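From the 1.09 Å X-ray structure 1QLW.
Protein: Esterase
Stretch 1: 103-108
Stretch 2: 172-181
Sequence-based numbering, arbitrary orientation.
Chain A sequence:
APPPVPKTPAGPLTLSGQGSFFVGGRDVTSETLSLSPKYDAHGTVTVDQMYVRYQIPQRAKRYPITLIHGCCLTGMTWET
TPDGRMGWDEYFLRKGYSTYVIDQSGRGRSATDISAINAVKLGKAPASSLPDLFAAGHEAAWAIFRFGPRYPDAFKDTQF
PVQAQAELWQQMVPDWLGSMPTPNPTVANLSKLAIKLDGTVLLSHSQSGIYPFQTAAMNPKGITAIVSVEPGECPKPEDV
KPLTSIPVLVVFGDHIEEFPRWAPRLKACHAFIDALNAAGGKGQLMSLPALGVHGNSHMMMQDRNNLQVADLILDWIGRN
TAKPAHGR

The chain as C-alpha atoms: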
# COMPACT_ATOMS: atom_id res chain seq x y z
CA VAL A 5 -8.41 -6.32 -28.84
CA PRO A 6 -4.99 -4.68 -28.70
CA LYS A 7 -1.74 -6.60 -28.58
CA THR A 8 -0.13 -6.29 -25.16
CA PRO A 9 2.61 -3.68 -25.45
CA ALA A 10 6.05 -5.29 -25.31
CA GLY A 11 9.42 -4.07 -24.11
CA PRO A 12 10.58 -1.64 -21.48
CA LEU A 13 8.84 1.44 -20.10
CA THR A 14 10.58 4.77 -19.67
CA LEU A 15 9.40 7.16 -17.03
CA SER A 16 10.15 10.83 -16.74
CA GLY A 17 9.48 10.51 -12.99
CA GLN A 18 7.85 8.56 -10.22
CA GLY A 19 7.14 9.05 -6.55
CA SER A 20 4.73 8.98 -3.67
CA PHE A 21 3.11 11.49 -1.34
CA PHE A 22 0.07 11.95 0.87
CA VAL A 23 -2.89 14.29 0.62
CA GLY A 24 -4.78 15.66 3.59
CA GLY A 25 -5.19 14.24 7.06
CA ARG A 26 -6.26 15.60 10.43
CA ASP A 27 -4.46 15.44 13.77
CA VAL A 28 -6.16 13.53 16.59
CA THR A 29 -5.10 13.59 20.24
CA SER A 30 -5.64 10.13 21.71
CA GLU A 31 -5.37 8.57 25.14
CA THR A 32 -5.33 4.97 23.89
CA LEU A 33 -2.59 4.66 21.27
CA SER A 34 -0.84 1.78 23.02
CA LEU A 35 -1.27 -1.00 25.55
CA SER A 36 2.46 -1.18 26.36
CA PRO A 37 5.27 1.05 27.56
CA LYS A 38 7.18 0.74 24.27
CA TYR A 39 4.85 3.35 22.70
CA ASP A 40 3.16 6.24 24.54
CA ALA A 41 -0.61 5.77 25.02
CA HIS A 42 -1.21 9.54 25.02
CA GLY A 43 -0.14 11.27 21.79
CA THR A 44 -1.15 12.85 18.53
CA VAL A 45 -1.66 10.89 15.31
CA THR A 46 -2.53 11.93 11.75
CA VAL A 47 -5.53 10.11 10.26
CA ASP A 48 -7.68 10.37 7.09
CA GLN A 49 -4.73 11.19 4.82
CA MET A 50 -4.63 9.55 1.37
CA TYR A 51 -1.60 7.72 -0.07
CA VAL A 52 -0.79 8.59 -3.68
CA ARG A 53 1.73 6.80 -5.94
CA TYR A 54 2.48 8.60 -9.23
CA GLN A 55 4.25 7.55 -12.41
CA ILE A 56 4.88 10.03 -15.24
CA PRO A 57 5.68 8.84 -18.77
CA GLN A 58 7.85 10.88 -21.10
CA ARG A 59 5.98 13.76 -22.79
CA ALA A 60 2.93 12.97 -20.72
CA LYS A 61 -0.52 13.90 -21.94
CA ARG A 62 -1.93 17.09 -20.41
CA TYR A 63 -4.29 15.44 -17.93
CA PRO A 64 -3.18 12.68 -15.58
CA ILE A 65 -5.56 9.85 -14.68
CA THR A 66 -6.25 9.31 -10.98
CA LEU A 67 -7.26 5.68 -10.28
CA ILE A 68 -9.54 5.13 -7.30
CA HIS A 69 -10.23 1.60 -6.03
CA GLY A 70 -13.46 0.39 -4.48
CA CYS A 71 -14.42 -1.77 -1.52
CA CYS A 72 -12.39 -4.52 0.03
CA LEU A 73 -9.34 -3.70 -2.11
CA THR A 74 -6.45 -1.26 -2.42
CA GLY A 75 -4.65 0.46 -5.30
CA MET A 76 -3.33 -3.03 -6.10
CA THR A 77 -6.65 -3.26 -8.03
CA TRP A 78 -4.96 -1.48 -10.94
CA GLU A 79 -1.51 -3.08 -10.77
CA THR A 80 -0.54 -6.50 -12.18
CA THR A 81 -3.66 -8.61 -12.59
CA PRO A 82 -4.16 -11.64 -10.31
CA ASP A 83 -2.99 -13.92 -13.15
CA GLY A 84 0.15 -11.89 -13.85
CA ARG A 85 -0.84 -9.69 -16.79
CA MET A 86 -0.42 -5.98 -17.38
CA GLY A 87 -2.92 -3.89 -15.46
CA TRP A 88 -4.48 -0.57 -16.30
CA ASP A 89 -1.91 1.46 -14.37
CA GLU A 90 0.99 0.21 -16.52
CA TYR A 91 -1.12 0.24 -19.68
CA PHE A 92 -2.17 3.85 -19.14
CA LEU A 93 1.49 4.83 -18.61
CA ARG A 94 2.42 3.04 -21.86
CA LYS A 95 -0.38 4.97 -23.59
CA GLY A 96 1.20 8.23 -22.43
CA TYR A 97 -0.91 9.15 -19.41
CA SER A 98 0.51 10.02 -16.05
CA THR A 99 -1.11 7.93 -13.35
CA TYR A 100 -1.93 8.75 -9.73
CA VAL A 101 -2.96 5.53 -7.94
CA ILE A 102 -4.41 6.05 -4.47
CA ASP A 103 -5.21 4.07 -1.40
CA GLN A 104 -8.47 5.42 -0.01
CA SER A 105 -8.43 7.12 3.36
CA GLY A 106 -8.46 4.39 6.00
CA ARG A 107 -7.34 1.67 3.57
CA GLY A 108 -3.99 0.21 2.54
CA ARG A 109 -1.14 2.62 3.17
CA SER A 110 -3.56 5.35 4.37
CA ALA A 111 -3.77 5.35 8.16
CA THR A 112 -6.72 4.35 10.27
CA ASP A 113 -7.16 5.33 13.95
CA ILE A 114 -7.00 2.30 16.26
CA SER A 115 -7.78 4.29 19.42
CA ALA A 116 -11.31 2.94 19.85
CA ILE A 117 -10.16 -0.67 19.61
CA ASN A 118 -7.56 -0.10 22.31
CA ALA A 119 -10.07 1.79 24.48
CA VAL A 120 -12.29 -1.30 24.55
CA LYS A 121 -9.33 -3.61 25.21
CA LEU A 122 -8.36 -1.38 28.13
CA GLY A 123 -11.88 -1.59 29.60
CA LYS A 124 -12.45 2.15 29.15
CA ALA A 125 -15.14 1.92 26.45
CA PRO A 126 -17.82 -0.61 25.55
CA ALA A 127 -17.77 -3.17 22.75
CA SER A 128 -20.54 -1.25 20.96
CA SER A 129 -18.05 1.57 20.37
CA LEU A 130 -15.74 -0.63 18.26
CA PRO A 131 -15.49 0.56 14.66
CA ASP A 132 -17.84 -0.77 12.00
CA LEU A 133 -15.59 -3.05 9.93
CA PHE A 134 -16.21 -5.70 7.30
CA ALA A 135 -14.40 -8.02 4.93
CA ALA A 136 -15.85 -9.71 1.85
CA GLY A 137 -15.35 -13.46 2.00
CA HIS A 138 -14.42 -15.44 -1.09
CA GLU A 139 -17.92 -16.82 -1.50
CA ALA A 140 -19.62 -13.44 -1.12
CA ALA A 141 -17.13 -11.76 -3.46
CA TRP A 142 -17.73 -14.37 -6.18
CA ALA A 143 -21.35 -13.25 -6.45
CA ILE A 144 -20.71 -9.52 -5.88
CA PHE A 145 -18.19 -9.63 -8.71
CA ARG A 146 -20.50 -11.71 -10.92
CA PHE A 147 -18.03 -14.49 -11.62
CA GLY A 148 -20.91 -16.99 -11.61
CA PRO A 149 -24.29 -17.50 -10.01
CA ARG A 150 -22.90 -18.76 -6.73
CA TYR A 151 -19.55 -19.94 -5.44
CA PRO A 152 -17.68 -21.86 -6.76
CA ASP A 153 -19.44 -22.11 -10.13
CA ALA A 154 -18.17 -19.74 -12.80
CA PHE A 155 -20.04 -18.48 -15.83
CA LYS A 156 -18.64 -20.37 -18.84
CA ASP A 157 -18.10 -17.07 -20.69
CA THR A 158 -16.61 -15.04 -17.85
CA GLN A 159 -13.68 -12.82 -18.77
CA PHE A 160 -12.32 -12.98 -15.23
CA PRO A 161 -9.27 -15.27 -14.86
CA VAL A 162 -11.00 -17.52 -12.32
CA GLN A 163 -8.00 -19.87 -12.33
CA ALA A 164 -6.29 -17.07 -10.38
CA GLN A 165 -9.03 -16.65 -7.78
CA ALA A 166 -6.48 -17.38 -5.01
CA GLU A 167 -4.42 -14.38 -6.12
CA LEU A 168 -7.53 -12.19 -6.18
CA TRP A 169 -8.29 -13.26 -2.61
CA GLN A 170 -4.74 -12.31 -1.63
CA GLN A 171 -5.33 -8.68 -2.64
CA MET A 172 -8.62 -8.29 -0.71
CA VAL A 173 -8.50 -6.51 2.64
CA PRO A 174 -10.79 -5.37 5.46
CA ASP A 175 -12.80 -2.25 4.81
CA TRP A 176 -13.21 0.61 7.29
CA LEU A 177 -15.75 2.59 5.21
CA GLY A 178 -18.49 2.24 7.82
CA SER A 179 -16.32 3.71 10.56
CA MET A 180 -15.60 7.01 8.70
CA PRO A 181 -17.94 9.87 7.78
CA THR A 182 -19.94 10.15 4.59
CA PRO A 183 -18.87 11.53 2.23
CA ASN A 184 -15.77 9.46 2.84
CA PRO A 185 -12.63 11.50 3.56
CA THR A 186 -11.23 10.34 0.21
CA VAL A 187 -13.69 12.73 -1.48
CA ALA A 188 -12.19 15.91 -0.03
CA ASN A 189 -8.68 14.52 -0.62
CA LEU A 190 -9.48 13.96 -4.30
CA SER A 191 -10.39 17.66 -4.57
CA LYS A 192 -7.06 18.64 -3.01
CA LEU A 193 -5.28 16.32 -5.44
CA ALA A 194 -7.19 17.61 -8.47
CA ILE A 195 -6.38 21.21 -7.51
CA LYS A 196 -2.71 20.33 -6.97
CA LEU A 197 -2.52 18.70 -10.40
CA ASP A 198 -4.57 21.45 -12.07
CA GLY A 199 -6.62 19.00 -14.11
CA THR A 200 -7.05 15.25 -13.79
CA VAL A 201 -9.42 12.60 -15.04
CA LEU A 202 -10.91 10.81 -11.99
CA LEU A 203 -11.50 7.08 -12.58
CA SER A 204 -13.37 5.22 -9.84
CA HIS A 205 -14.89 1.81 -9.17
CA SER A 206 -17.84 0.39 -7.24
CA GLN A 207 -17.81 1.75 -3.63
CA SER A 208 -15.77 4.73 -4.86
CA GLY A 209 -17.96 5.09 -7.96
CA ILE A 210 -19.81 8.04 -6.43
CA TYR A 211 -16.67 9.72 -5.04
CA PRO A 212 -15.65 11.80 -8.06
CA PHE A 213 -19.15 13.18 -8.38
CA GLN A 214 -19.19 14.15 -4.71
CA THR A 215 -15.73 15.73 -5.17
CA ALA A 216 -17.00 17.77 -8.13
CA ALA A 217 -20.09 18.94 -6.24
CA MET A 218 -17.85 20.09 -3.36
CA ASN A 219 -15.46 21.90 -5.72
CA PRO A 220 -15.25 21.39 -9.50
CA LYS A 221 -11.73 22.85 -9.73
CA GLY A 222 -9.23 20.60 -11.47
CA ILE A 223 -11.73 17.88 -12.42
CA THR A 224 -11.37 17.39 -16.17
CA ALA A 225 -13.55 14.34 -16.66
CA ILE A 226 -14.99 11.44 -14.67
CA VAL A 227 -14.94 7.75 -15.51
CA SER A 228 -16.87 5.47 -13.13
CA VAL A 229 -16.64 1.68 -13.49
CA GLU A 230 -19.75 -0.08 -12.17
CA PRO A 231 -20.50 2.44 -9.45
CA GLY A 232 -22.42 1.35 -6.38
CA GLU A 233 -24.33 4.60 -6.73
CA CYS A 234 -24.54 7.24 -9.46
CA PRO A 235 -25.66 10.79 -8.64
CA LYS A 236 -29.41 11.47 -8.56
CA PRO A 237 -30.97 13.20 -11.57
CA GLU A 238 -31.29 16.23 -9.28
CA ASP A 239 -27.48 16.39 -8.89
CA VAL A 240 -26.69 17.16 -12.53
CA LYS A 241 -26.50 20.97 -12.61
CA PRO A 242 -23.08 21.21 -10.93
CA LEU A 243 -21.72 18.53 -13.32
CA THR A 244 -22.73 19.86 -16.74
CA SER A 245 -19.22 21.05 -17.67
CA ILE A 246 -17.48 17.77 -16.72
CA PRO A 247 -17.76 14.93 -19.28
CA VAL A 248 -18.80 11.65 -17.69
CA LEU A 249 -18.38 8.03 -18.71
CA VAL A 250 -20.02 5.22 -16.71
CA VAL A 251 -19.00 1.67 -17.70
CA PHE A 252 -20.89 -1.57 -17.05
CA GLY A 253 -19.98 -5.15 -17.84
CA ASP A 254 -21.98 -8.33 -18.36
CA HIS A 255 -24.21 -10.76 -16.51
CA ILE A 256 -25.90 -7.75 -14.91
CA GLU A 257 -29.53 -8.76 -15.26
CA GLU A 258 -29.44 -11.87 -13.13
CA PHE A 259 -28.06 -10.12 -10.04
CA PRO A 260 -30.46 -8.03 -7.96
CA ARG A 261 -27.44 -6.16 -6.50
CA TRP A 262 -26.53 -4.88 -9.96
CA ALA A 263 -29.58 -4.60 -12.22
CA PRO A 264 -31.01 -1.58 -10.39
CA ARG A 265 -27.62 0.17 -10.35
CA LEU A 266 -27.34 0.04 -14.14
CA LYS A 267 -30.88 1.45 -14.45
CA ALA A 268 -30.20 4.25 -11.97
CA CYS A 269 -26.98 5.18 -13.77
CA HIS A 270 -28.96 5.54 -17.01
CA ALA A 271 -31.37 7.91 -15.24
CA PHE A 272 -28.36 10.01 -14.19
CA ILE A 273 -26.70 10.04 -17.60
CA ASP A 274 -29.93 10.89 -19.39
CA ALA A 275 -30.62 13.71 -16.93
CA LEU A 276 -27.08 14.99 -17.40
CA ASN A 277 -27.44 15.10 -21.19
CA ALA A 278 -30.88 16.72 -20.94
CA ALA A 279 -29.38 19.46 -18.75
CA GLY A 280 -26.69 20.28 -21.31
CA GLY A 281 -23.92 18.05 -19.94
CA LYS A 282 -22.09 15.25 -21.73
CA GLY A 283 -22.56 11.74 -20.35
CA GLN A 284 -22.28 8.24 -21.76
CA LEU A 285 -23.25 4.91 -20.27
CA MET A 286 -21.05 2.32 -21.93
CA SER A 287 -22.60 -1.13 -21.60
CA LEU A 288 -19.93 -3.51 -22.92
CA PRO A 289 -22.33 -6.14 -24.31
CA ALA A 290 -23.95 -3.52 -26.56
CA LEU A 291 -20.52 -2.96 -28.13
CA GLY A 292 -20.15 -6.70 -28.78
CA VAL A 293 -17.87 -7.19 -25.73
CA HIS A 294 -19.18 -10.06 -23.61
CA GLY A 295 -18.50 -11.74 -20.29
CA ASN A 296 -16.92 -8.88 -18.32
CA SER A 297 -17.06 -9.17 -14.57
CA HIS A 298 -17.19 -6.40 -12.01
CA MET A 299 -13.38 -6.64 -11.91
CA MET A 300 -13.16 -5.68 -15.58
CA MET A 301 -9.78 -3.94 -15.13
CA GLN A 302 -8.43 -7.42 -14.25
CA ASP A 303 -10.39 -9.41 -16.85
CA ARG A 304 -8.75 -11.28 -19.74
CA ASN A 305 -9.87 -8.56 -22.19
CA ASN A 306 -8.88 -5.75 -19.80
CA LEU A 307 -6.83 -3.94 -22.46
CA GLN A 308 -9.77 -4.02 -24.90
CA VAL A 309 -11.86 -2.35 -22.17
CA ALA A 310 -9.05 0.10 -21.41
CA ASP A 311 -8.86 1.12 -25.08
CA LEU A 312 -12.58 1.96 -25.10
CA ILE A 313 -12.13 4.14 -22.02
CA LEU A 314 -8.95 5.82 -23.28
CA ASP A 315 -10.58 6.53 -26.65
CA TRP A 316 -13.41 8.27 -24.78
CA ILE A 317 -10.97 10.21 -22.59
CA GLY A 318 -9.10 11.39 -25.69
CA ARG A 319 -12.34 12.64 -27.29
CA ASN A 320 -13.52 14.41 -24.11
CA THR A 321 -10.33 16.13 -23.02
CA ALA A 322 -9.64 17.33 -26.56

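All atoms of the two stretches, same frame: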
# COMPACT_ATOMS: atom_id res chain seq x y z
N ASP A 103 -4.49 4.90 -2.36
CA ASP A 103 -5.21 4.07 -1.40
C ASP A 103 -6.19 5.01 -0.69
O ASP A 103 -5.80 6.07 -0.21
CB ASP A 103 -4.33 3.39 -0.36
CG ASP A 103 -3.54 2.21 -0.92
OD1 ASP A 103 -3.90 1.71 -2.02
OD2 ASP A 103 -2.62 1.73 -0.22
N GLN A 104 -7.47 4.61 -0.68
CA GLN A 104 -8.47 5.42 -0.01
C GLN A 104 -8.07 5.74 1.43
O GLN A 104 -7.37 4.95 2.07
CB GLN A 104 -9.80 4.69 0.09
CG GLN A 104 -10.66 4.67 -1.17
CD GLN A 104 -12.03 4.10 -0.89
OE1 GLN A 104 -12.64 4.43 0.15
NE2 GLN A 104 -12.53 3.25 -1.76
N SER A 105 -8.56 6.85 1.93
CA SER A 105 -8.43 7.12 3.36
C SER A 105 -8.88 5.88 4.13
O SER A 105 -9.90 5.26 3.81
CB SER A 105 -9.32 8.30 3.72
OG SER A 105 -8.90 9.49 3.08
N GLY A 106 -8.12 5.51 5.15
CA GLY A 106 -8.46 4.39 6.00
C GLY A 106 -8.35 3.03 5.33
O GLY A 106 -9.00 2.10 5.80
N ARG A 107 -7.54 2.92 4.30
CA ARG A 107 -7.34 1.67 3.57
C ARG A 107 -5.87 1.58 3.17
O ARG A 107 -5.25 2.58 2.85
CB ARG A 107 -8.21 1.62 2.30
CG ARG A 107 -8.37 0.26 1.66
CD ARG A 107 -9.44 -0.63 2.28
NE ARG A 107 -10.74 0.03 2.31
CZ ARG A 107 -11.51 0.25 1.25
NH1 ARG A 107 -11.18 -0.30 0.09
NH2 ARG A 107 -12.57 1.02 1.37
N GLY A 108 -5.33 0.36 3.10
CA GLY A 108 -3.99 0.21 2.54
C GLY A 108 -2.98 1.03 3.32
O GLY A 108 -2.89 0.95 4.56
N MET A 172 -7.45 -8.82 -1.42
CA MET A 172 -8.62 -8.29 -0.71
C MET A 172 -8.29 -8.08 0.76
O MET A 172 -7.54 -8.86 1.37
CB MET A 172 -9.81 -9.25 -0.88
CG MET A 172 -10.22 -9.31 -2.35
SD MET A 172 -11.79 -10.15 -2.64
CE MET A 172 -12.92 -8.96 -1.92
N VAL A 173 -8.83 -6.99 1.30
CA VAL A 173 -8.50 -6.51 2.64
C VAL A 173 -9.75 -6.06 3.37
O VAL A 173 -10.77 -5.71 2.74
CB VAL A 173 -7.51 -5.32 2.55
CG1 VAL A 173 -6.20 -5.69 1.88
CG2 VAL A 173 -8.12 -4.11 1.85
N PRO A 174 -9.70 -5.97 4.70
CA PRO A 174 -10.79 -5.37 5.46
C PRO A 174 -11.04 -3.93 5.07
O PRO A 174 -10.14 -3.18 4.71
CB PRO A 174 -10.33 -5.48 6.91
CG PRO A 174 -9.42 -6.65 6.90
CD PRO A 174 -8.67 -6.57 5.59
N ASP A 175 -12.30 -3.54 5.24
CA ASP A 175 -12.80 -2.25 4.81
C ASP A 175 -13.35 -1.48 5.99
O ASP A 175 -14.21 -1.99 6.72
CB ASP A 175 -13.85 -2.48 3.73
CG ASP A 175 -14.14 -1.26 2.91
OD1 ASP A 175 -14.19 -0.16 3.49
OD2 ASP A 175 -14.34 -1.42 1.68
N TRP A 176 -12.83 -0.27 6.20
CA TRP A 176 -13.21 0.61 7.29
C TRP A 176 -14.20 1.67 6.85
O TRP A 176 -14.48 2.59 7.67
CB TRP A 176 -11.94 1.25 7.85
CG TRP A 176 -11.06 0.31 8.61
CD1 TRP A 176 -10.47 -0.85 8.20
CD2 TRP A 176 -10.63 0.50 9.97
NE1 TRP A 176 -9.75 -1.41 9.21
CE2 TRP A 176 -9.84 -0.61 10.31
CE3 TRP A 176 -10.87 1.49 10.93
CZ2 TRP A 176 -9.24 -0.73 11.58
CZ3 TRP A 176 -10.29 1.36 12.19
CH2 TRP A 176 -9.51 0.26 12.47
N LEU A 177 -14.84 1.57 5.70
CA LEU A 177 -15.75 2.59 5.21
C LEU A 177 -16.79 3.01 6.25
O LEU A 177 -17.07 4.20 6.46
CB LEU A 177 -16.52 2.05 3.98
CG LEU A 177 -17.37 3.10 3.27
CD1 LEU A 177 -16.54 3.91 2.30
CD2 LEU A 177 -18.56 2.45 2.56
N GLY A 178 -17.38 2.01 6.91
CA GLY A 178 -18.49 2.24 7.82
C GLY A 178 -18.12 2.94 9.10
O GLY A 178 -19.01 3.37 9.84
N SER A 179 -16.83 3.06 9.38
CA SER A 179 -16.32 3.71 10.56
C SER A 179 -15.79 5.12 10.27
O SER A 179 -15.22 5.74 11.16
CB SER A 179 -15.24 2.82 11.18
OG SER A 179 -14.07 3.03 10.43
N MET A 180 -16.00 5.66 9.09
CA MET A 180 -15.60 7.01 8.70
C MET A 180 -16.85 7.75 8.30
O MET A 180 -17.92 7.13 8.05
CB MET A 180 -14.58 7.00 7.52
CG MET A 180 -13.09 7.03 7.91
SD MET A 180 -11.86 6.66 6.56
CE MET A 180 -12.48 5.16 6.41
N PRO A 181 -16.79 9.07 8.20
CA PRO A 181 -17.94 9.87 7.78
C PRO A 181 -18.32 9.59 6.34
O PRO A 181 -17.56 8.99 5.56
CB PRO A 181 -17.48 11.31 7.98
CG PRO A 181 -16.33 11.23 8.95
CD PRO A 181 -15.63 9.93 8.54
O HOH W 1 -11.48 1.78 4.45

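How does the backbone of the first stretch present itself to the second? Residues Gln104 to Arg107 form a type II beta turn, closed by a weak hydrogen bond of 3.0 Å from Arg107 N to Gln104 O. Across from it, the second stretch runs as loop before a short 3-10 segment at 177-179. The backbones come closest around Gly106 and Trp176, whose CA atoms lie 6.2 Å apart, yet no direct hydrogen bond joins the two stretches. Shape, charge and one water hold them together instead.

What do the first residues of the turn contribute? Asp103 stays out of reach, and Gln104 touches only lightly: its OE1 lies 4.5 Å from Leu177 CD1, while its amide group is satisfied elsewhere in the structure. Ser105 meets the side chain of Met180, with Ser105 O 3.7 Å from Met180 SD. This is van der Waals packing, in which the flexible, polarizable thioether covers the turn.

Why does glycine suit position 106? Its phi of 69° already favours a residue without a side chain, and the packing adds a second reason. An ideal CB built on Gly106 would point toward the second stretch and sit 2.7 Å from Met180 CE, a clash; as it is, Met180 CE rests 4.1 Å from Gly106 CA. The carbonyl packs here too, with Gly106 O 3.7 Å from Trp176 CB. That same oxygen accepts a hydrogen bond from water 1, at 2.8 Å from the water O. The water in turn accepts from Arg107 NE at 2.9 Å and from Trp176 N at 3.0 Å, so it links the turn to a backbone amide that the protein atoms of the turn do not reach directly.

How does Arg107 reach across to the second stretch? Its CA-to-CB bond points sideways, but the long side chain bends, with chi2 and chi3 both p, and brings its end to the second stretch. On the way, Arg107 CD packs 3.7 Å from Val173 CG2 and 3.6 Å from Pro174 O. At the tip, Arg107 NH2 forms a salt bridge with Asp175 OD1 at 2.9 Å, pairing opposite charges in a buried setting, while Asp175 OD2 lies over one face of the guanidinium. Asp175 OD1 also accepts a hydrogen bond of 2.9 Å from Leu177 N, so the oxygen that meets the arginine is also tied to the start of the 3-10 segment. Gly108 then leaves the contact.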